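Local coordinates for protein porin (Acinetobacter baumannii AB307-0294, PDB 5DL7) that is an OprD-family outer membrane beta-barrel that probably works as a porin, with vanillate a putative substrate, at residues Leu73-Phe78 with Leu141-Tyr146. Numbering follows the deposited sequence.
Sequences LAMAGF and LFPQTY
Phe-142 reaches Met-75 and Gly-77 from a chain segment that runs roughly antiparallel to strand 66-79, the end-to-end directions being 144° apart, with the CA atoms of Met-75 and Phe-142 7.0 Å from each other. No hydrogen bond joins 73-78 to 141-146. This is a loop folded against a wall strand of an OprD-type beta-barrel: strand 66-79 pairs through its backbone with strands 46-58 and 105-117, while residues 141-144 lead into the short strand 145-147.

Both faces of the Phe-142 ring are touched. Over the centre of one sits Met-75 CB, 3.6 Å from the centroid and 11° off the normal, a CH-pi contact; on the opposite face CD2 of the preceding residue, Leu-141, lies toward the rim. With Met-75 CG anti to its carbonyl carbon (chi1 -62°), the thioether runs back along the ring toward Phe-142 CB, and SD makes an oblique Met-aromatic contact, 4.7 Å from the centroid. The far edge of the ring abuts the main chain, Phe-142 CZ lying 3.3 Å from Ala-76 C, with Gly-77 N also near the ring plane. Gly-77 has no side chain to obstruct this edge or Leu-141 CD2. Beyond the segments, Tyr-106 meets Phe-142 edge-to-face, and Arg-28 NH1 hydrogen-bonds to Leu-141 O.

Toward Thr-145 the packing continues with methyl and ring carbons: Pro-143 CD touches Met-75 SD, and Leu-73 CD2 fits against both Pro-143 CG at 3.9 Å and Thr-145 CG2 at 4.0 Å.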
loop_
_atom_site.group_PDB
_atom_site.type_symbol
_atom_site.label_atom_id
_atom_site.label_comp_id
_atom_site.label_asym_id
_atom_site.label_seq_id
_atom_site.Cartn_x
_atom_site.Cartn_y
_atom_site.Cartn_z
ATOM N N LEU A 73 -14.320 -3.687 -11.999
ATOM C CA LEU A 73 -13.765 -4.342 -10.821
ATOM C C LEU A 73 -15.063 -4.670 -9.943
ATOM O O LEU A 73 -15.645 -3.734 -9.499
ATOM C CB LEU A 73 -12.894 -3.444 -10.139
ATOM C CG LEU A 73 -12.179 -3.904 -8.895
ATOM C CD1 LEU A 73 -11.224 -5.104 -9.163
ATOM C CD2 LEU A 73 -11.532 -2.752 -8.203
ATOM N N ALA A 74 -15.321 -5.860 -9.598
ATOM C CA ALA A 74 -16.502 -6.252 -8.766
ATOM C C ALA A 74 -15.999 -6.994 -7.541
ATOM O O ALA A 74 -15.147 -7.888 -7.666
ATOM C CB ALA A 74 -17.412 -7.065 -9.560
ATOM N N MET A 75 -16.537 -6.666 -6.326
ATOM C CA MET A 75 -16.027 -7.078 -4.961
ATOM C C MET A 75 -17.198 -7.502 -4.135
ATOM O O MET A 75 -18.227 -6.837 -4.168
ATOM C CB MET A 75 -15.309 -6.000 -4.330
ATOM C CG MET A 75 -14.061 -5.537 -5.063
ATOM S SD MET A 75 -13.463 -3.918 -4.768
ATOM C CE MET A 75 -14.600 -2.981 -5.910
ATOM N N ALA A 76 -17.148 -8.719 -3.557
ATOM C CA ALA A 76 -18.153 -9.175 -2.601
ATOM C C ALA A 76 -17.386 -9.759 -1.408
ATOM O O ALA A 76 -16.661 -10.719 -1.610
ATOM C CB ALA A 76 -19.066 -10.132 -3.229
ATOM N N GLY A 77 -17.651 -9.272 -0.199
ATOM C CA GLY A 77 -16.977 -9.651 1.020
ATOM C C GLY A 77 -17.884 -10.084 2.163
ATOM O O GLY A 77 -19.015 -9.615 2.217
ATOM N N PHE A 78 -17.422 -11.029 2.962
ATOM C CA PHE A 78 -18.207 -11.695 4.007
ATOM C C PHE A 78 -17.497 -11.823 5.276
ATOM O O PHE A 78 -16.329 -12.250 5.265
ATOM C CB PHE A 78 -18.525 -13.152 3.564
ATOM C CG PHE A 78 -19.189 -13.236 2.233
ATOM C CD1 PHE A 78 -18.456 -13.084 1.029
ATOM C CD2 PHE A 78 -20.526 -13.326 2.185
ATOM C CE1 PHE A 78 -19.078 -13.057 -0.242
ATOM C CE2 PHE A 78 -21.154 -13.430 0.926
ATOM C CZ PHE A 78 -20.408 -13.244 -0.277
ATOM N N LEU A 141 -8.998 -6.336 2.420
ATOM C CA LEU A 141 -9.621 -7.311 1.657
ATOM C C LEU A 141 -9.712 -6.903 0.205
ATOM O O LEU A 141 -9.624 -7.724 -0.667
ATOM C CB LEU A 141 -11.002 -7.634 2.234
ATOM C CG LEU A 141 -11.718 -8.805 1.626
ATOM C CD1 LEU A 141 -10.963 -10.117 2.013
ATOM C CD2 LEU A 141 -13.196 -8.954 2.100
ATOM N N PHE A 142 -10.101 -5.669 -0.050
ATOM C CA PHE A 142 -10.339 -5.101 -1.378
ATOM C C PHE A 142 -9.501 -3.884 -1.552
ATOM O O PHE A 142 -9.227 -3.157 -0.626
ATOM C CB PHE A 142 -11.851 -4.675 -1.459
ATOM C CG PHE A 142 -12.778 -5.781 -1.268
ATOM C CD1 PHE A 142 -12.672 -6.979 -1.998
ATOM C CD2 PHE A 142 -13.921 -5.712 -0.479
ATOM C CE1 PHE A 142 -13.533 -8.065 -1.857
ATOM C CE2 PHE A 142 -14.745 -6.806 -0.367
ATOM C CZ PHE A 142 -14.597 -7.962 -1.091
ATOM N N PRO A 143 -9.205 -3.509 -2.803
ATOM C CA PRO A 143 -8.405 -2.310 -3.078
ATOM C C PRO A 143 -9.195 -1.037 -2.795
ATOM O O PRO A 143 -10.364 -1.005 -3.056
ATOM C CB PRO A 143 -8.184 -2.391 -4.631
ATOM C CG PRO A 143 -9.149 -3.291 -5.170
ATOM C CD PRO A 143 -9.504 -4.277 -4.022
ATOM N N GLN A 144 -8.536 -0.045 -2.280
ATOM C CA GLN A 144 -8.971 1.366 -2.345
ATOM C C GLN A 144 -9.139 1.781 -3.777
ATOM O O GLN A 144 -8.311 1.433 -4.645
ATOM C CB GLN A 144 -7.972 2.162 -1.592
ATOM C CG GLN A 144 -8.299 3.563 -1.383
ATOM C CD GLN A 144 -7.045 4.291 -0.824
ATOM O OE1 GLN A 144 -5.912 4.006 -1.280
ATOM N NE2 GLN A 144 -7.239 5.240 0.011
ATOM N N THR A 145 -10.247 2.526 -4.064
ATOM C CA THR A 145 -10.405 3.037 -5.378
ATOM C C THR A 145 -10.711 4.547 -5.327
ATOM O O THR A 145 -11.132 5.065 -4.339
ATOM C CB THR A 145 -11.432 2.321 -6.308
ATOM O OG1 THR A 145 -12.773 2.514 -5.865
ATOM C CG2 THR A 145 -11.126 0.764 -6.414
ATOM N N TYR A 146 -10.502 5.176 -6.470
ATOM C CA TYR A 146 -10.794 6.660 -6.624
ATOM C C TYR A 146 -11.640 6.865 -7.850
ATOM O O TYR A 146 -11.603 6.067 -8.777
ATOM C CB TYR A 146 -9.464 7.450 -6.757
ATOM C CG TYR A 146 -8.732 7.560 -5.521
ATOM C CD1 TYR A 146 -7.843 6.600 -5.101
ATOM C CD2 TYR A 146 -8.842 8.687 -4.726
ATOM C CE1 TYR A 146 -7.141 6.670 -3.913
ATOM C CE2 TYR A 146 -8.121 8.830 -3.566
ATOM C CZ TYR A 146 -7.223 7.790 -3.134
ATOM O OH TYR A 146 -6.527 8.020 -1.979
#